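Local coordinates for protein-tyrosine-phosphatase PTP1 (Arabidopsis thaliana, PDB 6KRW), which hydrolyses phosphate from phosphotyrosine in proteins, acting on MAP kinases such as MPK6 and so restraining plant defence responses, at residues 136-141 with 147-152; 175-180 with 216-221. All blocks are in the same frame, centred on the assembly; numbering follows the deposited sequence.

Contact 1: residues 136-141 with 147-152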
loop_
_atom_site.group_PDB
_atom_site.type_symbol
_atom_site.label_atom_id
_atom_site.label_comp_id
_atom_site.label_asym_id
_atom_site.label_seq_id
_atom_site.Cartn_x
_atom_site.Cartn_y
_atom_site.Cartn_z
ATOM N N THR A 136 5.425 8.229 2.808
ATOM C CA THR A 136 6.129 8.826 3.963
ATOM C C THR A 136 7.335 9.623 3.439
ATOM O O THR A 136 7.794 9.301 2.376
ATOM C CB THR A 136 6.621 7.746 4.935
ATOM O OG1 THR A 136 7.236 8.266 6.117
ATOM C CG2 THR A 136 7.561 6.757 4.288
ATOM N N ARG A 137 7.771 10.519 4.297
ATOM C CA ARG A 137 9.128 11.096 4.217
ATOM C C ARG A 137 10.114 10.107 4.819
ATOM O O ARG A 137 9.699 9.244 5.619
ATOM C CB ARG A 137 9.207 12.433 4.970
ATOM C CG ARG A 137 8.280 13.503 4.422
ATOM C CD ARG A 137 8.465 14.787 5.234
ATOM N NE ARG A 137 7.614 15.849 4.757
ATOM C CZ ARG A 137 7.714 17.119 5.200
ATOM N NH1 ARG A 137 8.499 17.398 6.229
ATOM N NH2 ARG A 137 6.966 18.077 4.675
ATOM N N LEU A 138 11.390 10.255 4.468
ATOM C CA LEU A 138 12.451 9.482 5.159
ATOM C C LEU A 138 12.498 9.870 6.641
ATOM O O LEU A 138 12.747 9.010 7.474
ATOM C CB LEU A 138 13.790 9.709 4.442
ATOM C CG LEU A 138 13.843 9.278 2.970
ATOM C CD1 LEU A 138 15.174 9.663 2.337
ATOM C CD2 LEU A 138 13.590 7.786 2.802
ATOM N N VAL A 139 12.423 11.180 6.958
ATOM C CA VAL A 139 12.551 11.664 8.369
ATOM C C VAL A 139 11.417 12.639 8.667
ATOM O O VAL A 139 11.120 13.460 7.805
ATOM C CB VAL A 139 13.911 12.341 8.616
ATOM C CG1 VAL A 139 14.112 12.680 10.094
ATOM C CG2 VAL A 139 15.053 11.491 8.075
ATOM N N ASP A 140 10.838 12.572 9.864
ATOM C CA ASP A 140 9.693 13.454 10.210
ATOM C C ASP A 140 10.264 14.747 10.799
ATOM O O ASP A 140 11.510 14.860 10.927
ATOM C CB ASP A 140 8.689 12.771 11.139
ATOM C CG ASP A 140 9.103 12.658 12.602
ATOM O OD1 ASP A 140 10.236 13.066 12.958
ATOM O OD2 ASP A 140 8.270 12.163 13.384
ATOM N N ASN A 141 9.401 15.677 11.195
ATOM C CA ASN A 141 9.913 16.996 11.675
ATOM C C ASN A 141 10.367 16.934 13.139
ATOM O O ASN A 141 11.090 17.861 13.566
ATOM C CB ASN A 141 8.872 18.081 11.454
ATOM C CG ASN A 141 8.769 18.461 9.993
ATOM O OD1 ASN A 141 9.739 18.309 9.247
ATOM N ND2 ASN A 141 7.615 18.971 9.578
ATOM N N CYS A 147 11.910 5.845 7.270
ATOM C CA CYS A 147 12.158 4.967 6.104
ATOM C C CYS A 147 13.579 5.172 5.579
ATOM O O CYS A 147 14.038 6.292 5.558
ATOM C CB CYS A 147 11.166 5.251 4.997
ATOM S SG CYS A 147 11.365 4.174 3.559
ATOM N N GLY A 148 14.260 4.123 5.162
ATOM C CA GLY A 148 15.636 4.276 4.674
ATOM C C GLY A 148 15.647 4.659 3.211
ATOM O O GLY A 148 14.658 4.400 2.506
ATOM N N ASP A 149 16.711 5.321 2.756
ATOM C CA ASP A 149 16.828 5.693 1.326
ATOM C C ASP A 149 17.266 4.475 0.511
ATOM O O ASP A 149 18.450 4.158 0.463
ATOM C CB ASP A 149 17.799 6.863 1.140
ATOM C CG ASP A 149 17.947 7.311 -0.300
ATOM O OD1 ASP A 149 17.428 6.629 -1.194
ATOM O OD2 ASP A 149 18.652 8.342 -0.517
ATOM N N TYR A 150 16.297 3.778 -0.066
ATOM C CA TYR A 150 16.569 2.575 -0.875
ATOM C C TYR A 150 16.441 2.900 -2.355
ATOM O O TYR A 150 16.534 1.965 -3.136
ATOM C CB TYR A 150 15.576 1.474 -0.453
ATOM C CG TYR A 150 14.111 1.772 -0.719
ATOM C CD1 TYR A 150 13.535 1.485 -1.939
ATOM C CD2 TYR A 150 13.332 2.428 0.222
ATOM C CE1 TYR A 150 12.220 1.831 -2.214
ATOM C CE2 TYR A 150 12.019 2.794 -0.038
ATOM C CZ TYR A 150 11.466 2.497 -1.265
ATOM O OH TYR A 150 10.188 2.843 -1.590
ATOM N N PHE A 151 16.347 4.180 -2.752
ATOM C CA PHE A 151 15.982 4.433 -4.172
ATOM C C PHE A 151 16.715 5.623 -4.810
ATOM O O PHE A 151 16.698 5.703 -6.051
ATOM C CB PHE A 151 14.473 4.611 -4.312
ATOM C CG PHE A 151 13.909 5.693 -3.430
ATOM C CD1 PHE A 151 13.445 5.380 -2.162
ATOM C CD2 PHE A 151 13.814 7.006 -3.862
ATOM C CE1 PHE A 151 12.918 6.353 -1.329
ATOM C CE2 PHE A 151 13.276 7.973 -3.032
ATOM C CZ PHE A 151 12.851 7.661 -1.762
ATOM N N GLN A 152 17.327 6.530 -4.058
ATOM C CA GLN A 152 17.973 7.704 -4.688
ATOM C C GLN A 152 19.372 7.312 -5.158
ATOM O O GLN A 152 20.088 6.652 -4.409
ATOM C CB GLN A 152 18.001 8.857 -3.695
ATOM C CG GLN A 152 16.613 9.380 -3.343
ATOM C CD GLN A 152 16.680 10.680 -2.581
ATOM O OE1 GLN A 152 16.362 11.747 -3.109
ATOM N NE2 GLN A 152 17.130 10.604 -1.336
#
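Leu138 and Cys147 bring their backbones closest, with CA atoms 4.6 Å apart, and one backbone bond joins the segments: Cys147 N donates to Leu138 O at 3.3 Å, bent to 146° at the hydrogen. The side chain that fills the contact is that of Leu138. Its CG stands anti to the carbonyl carbon (chi1 -60°), which carries the two methyls over the backbone of 147-149. CD2 of Leu138 settles 3.2 Å from Cys147 O and also approaches Gly148 O, while CD1 of Leu138 meets Asp149 CB at 4.0 Å, the two chains running obliquely past each other. The same CD2 also comes within 4.4 Å of Phe151 CE1, oblique to the ring. Cys147 CB is packed from two directions, by Leu138 CD2 and by Thr136 CG2, the latter at 4.0 Å. Thr136 OG1 meanwhile bonds to Arg137 O in the carbonyl plane, on a lone pair. The side chain of Thr136 is about 4 Å from those of the nucleophile Cys237 and of Arg243, which places one end of the contact beside the phosphatase active site.

Behind Leu138, Asp149 organises its own segment. Its OD1 accepts from Phe151 N nearly along the C-O bond, an Asx turn, and from Gln152 N on the syn lone pair at 2.9 Å, an Asx motif. Its OD2 takes Gln152 NE2 from above the carboxylate plane, 62° out of it. Three N-H groups thus hold the carboxylate, fixing its rotation.

Chemically, one bent backbone bond and a leucine laid against carbonyl oxygens and CB atoms close this loop after strand 131-134, whereas most of the side-chain hydrogen bonding lies within 149-152, whose shape the Asp149 carboxylate holds.

Contact 2: residues 175-180 with 216-221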
loop_
_atom_site.group_PDB
_atom_site.type_symbol
_atom_site.label_atom_id
_atom_site.label_comp_id
_atom_site.label_asym_id
_atom_site.label_seq_id
_atom_site.Cartn_x
_atom_site.Cartn_y
_atom_site.Cartn_z
ATOM N N THR A 175 0.503 18.128 -7.803
ATOM C CA THR A 175 -0.086 17.703 -6.505
ATOM C C THR A 175 0.971 17.199 -5.510
ATOM O O THR A 175 0.559 16.622 -4.505
ATOM C CB THR A 175 -1.144 16.627 -6.773
ATOM O OG1 THR A 175 -0.544 15.599 -7.561
ATOM C CG2 THR A 175 -2.331 17.171 -7.532
ATOM N N SER A 176 2.264 17.419 -5.783
ATOM C CA SER A 176 3.451 17.099 -4.940
ATOM C C SER A 176 3.888 15.642 -5.079
ATOM O O SER A 176 4.790 15.277 -4.339
ATOM C CB SER A 176 3.358 17.489 -3.474
ATOM O OG SER A 176 2.714 18.741 -3.307
ATOM N N LEU A 177 3.363 14.873 -6.028
ATOM C CA LEU A 177 3.908 13.503 -6.191
ATOM C C LEU A 177 5.286 13.585 -6.848
ATOM O O LEU A 177 5.474 14.442 -7.672
ATOM C CB LEU A 177 2.950 12.696 -7.056
ATOM C CG LEU A 177 1.553 12.512 -6.482
ATOM C CD1 LEU A 177 0.728 11.675 -7.451
ATOM C CD2 LEU A 177 1.594 11.839 -5.100
ATOM N N MET A 178 6.160 12.644 -6.501
ATOM C CA MET A 178 7.479 12.422 -7.142
ATOM C C MET A 178 7.443 11.082 -7.851
ATOM O O MET A 178 7.134 10.059 -7.163
ATOM C CB MET A 178 8.606 12.465 -6.122
ATOM C CG MET A 178 9.009 13.859 -5.736
ATOM S SD MET A 178 10.160 13.860 -4.363
ATOM C CE MET A 178 9.052 13.483 -3.000
ATOM N N LEU A 179 7.530 11.092 -9.164
ATOM C CA LEU A 179 7.514 9.915 -10.040
ATOM C C LEU A 179 8.929 9.558 -10.445
ATOM O O LEU A 179 9.516 10.353 -11.102
ATOM C CB LEU A 179 6.601 10.159 -11.236
ATOM C CG LEU A 179 5.252 10.799 -10.925
ATOM C CD1 LEU A 179 4.509 11.100 -12.212
ATOM C CD2 LEU A 179 4.392 9.914 -10.028
ATOM N N ARG A 180 9.403 8.379 -10.069
ATOM C CA ARG A 180 10.730 7.874 -10.454
ATOM C C ARG A 180 10.577 6.586 -11.243
ATOM O O ARG A 180 10.093 5.611 -10.679
ATOM C CB ARG A 180 11.618 7.651 -9.243
ATOM C CG ARG A 180 11.892 8.880 -8.403
ATOM C CD ARG A 180 12.733 8.532 -7.201
ATOM N NE ARG A 180 13.254 9.681 -6.468
ATOM C CZ ARG A 180 12.628 10.319 -5.471
ATOM N NH1 ARG A 180 11.414 9.967 -5.073
ATOM N NH2 ARG A 180 13.229 11.326 -4.864
ATOM N N VAL A 216 -3.674 12.037 -3.142
ATOM C CA VAL A 216 -3.897 10.570 -2.983
ATOM C C VAL A 216 -4.748 10.042 -4.143
ATOM O O VAL A 216 -4.431 8.965 -4.698
ATOM C CB VAL A 216 -4.520 10.299 -1.613
ATOM C CG1 VAL A 216 -4.952 8.843 -1.541
ATOM C CG2 VAL A 216 -3.539 10.574 -0.507
ATOM N N ARG A 217 -5.764 10.782 -4.560
ATOM C CA ARG A 217 -6.584 10.337 -5.712
ATOM C C ARG A 217 -5.764 10.370 -7.005
ATOM O O ARG A 217 -6.023 9.536 -7.876
ATOM C CB ARG A 217 -7.878 11.145 -5.777
ATOM C CG ARG A 217 -8.847 10.760 -4.672
ATOM C CD ARG A 217 -10.194 11.435 -4.782
ATOM N NE ARG A 217 -10.101 12.877 -4.861
ATOM C CZ ARG A 217 -10.285 13.602 -5.955
ATOM N NH1 ARG A 217 -10.554 13.022 -7.114
ATOM N NH2 ARG A 217 -10.208 14.914 -5.880
ATOM N N GLU A 218 -4.808 11.292 -7.150
ATOM C CA GLU A 218 -3.967 11.255 -8.364
ATOM C C GLU A 218 -3.161 9.949 -8.412
ATOM O O GLU A 218 -2.973 9.408 -9.510
ATOM C CB GLU A 218 -3.075 12.491 -8.418
ATOM C CG GLU A 218 -2.289 12.537 -9.705
ATOM C CD GLU A 218 -1.456 13.789 -9.918
ATOM O OE1 GLU A 218 -1.897 14.874 -9.526
ATOM O OE2 GLU A 218 -0.338 13.602 -10.326
ATOM N N ILE A 219 -2.689 9.456 -7.270
ATOM C CA ILE A 219 -1.976 8.144 -7.276
ATOM C C ILE A 219 -2.918 7.088 -7.863
ATOM O O ILE A 219 -2.521 6.361 -8.773
ATOM C CB ILE A 219 -1.521 7.756 -5.866
ATOM C CG1 ILE A 219 -0.583 8.790 -5.246
ATOM C CG2 ILE A 219 -0.917 6.348 -5.869
ATOM C CD1 ILE A 219 -0.245 8.539 -3.799
ATOM N N LEU A 220 -4.159 7.043 -7.388
ATOM C CA LEU A 220 -5.106 6.026 -7.907
ATOM C C LEU A 220 -5.361 6.250 -9.396
ATOM O O LEU A 220 -5.380 5.273 -10.171
ATOM C CB LEU A 220 -6.405 6.095 -7.096
ATOM C CG LEU A 220 -7.552 5.237 -7.625
ATOM C CD1 LEU A 220 -7.135 3.765 -7.690
ATOM C CD2 LEU A 220 -8.787 5.400 -6.746
ATOM N N LYS A 221 -5.511 7.510 -9.810
ATOM C CA LYS A 221 -5.781 7.798 -11.236
ATOM C C LYS A 221 -4.616 7.313 -12.107
ATOM O O LYS A 221 -4.883 6.756 -13.202
ATOM C CB LYS A 221 -6.015 9.288 -11.420
ATOM C CG LYS A 221 -7.309 9.794 -10.811
ATOM C CD LYS A 221 -7.461 11.300 -10.941
ATOM C CE LYS A 221 -8.657 11.837 -10.176
ATOM N NZ LYS A 221 -9.941 11.329 -10.718
#
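Helix 214-223 packs here against the turn that leads into strand 178-186, on the part of the central sheet where that strand runs antiparallel to 194-200. The apolar half of the contact is Leu177 against Ile219: CD2 of Leu177 lies 3.7 Å from CG1 of Ile219, and Leu177 CD1 is 3.9 Å from that same CG1, so the two methyls come side by side against it from the same side. Their CA atoms stay 8.0 Å apart, and every close pair across the segments joins two side chains. Ile199 of strand 194-200 and Tyr247 of helix 242-259 also touch Ile219.

The polar half is a hydrogen bond from Thr175 OG1 to OE1 of Glu218; at 2.5 Å it is very short, and its exact length is doubtful. Glu218 starts with CG anti to the backbone N (chi1 -175°) and stays extended beyond it, reaching from the helix to the threonine. A chi1 of 53° sets OG1 of Thr175 between the backbone N and the carbonyl carbon, within bonding distance of OE1 of Glu218. Leu177 and Glu218 lie alongside each other, pointing opposite ways, with CD1 of the leucine 3.9 Å from CG and 3.6 Å from OE2 of the glutamate; the carboxylate therefore borders the hydrophobic patch.

Outside the two segments, Glu218 OE2 forms a salt bridge with Arg222, one turn further along the helix, and Thr175 OG1 is also bonded to the OG1 of Thr173. Each carboxylate oxygen thus has a partner of its own, which probably favours the ionised form of Glu218. A helix packed through apolar side chains onto a mixed sheet, with a polar clasp at the margin, is the alpha/beta layering of the classical tyrosine phosphatase fold.

Overall arrangement
Both contacts are partly buried, with centres about 17 Å apart. Contact 1 is local, joining two parts of one loop after strand 131-134, and a backbone bond takes part; contact 2 is longer in range, tying the turn before strand 178-186 to helix 214-223 by side chains alone. Each relies on one leucine for its apolar packing, but the carboxylates differ: Asp149 orders its own segment, while Glu218 reaches across. The two meet at strand 178-186, where Arg180 NH1 lies 3.4 Å from Phe151 CE2. Contact 1 lies beside the catalytic Cys237, whereas the side chain of Ile219 in contact 2 is about 11 Å from that of Cys237.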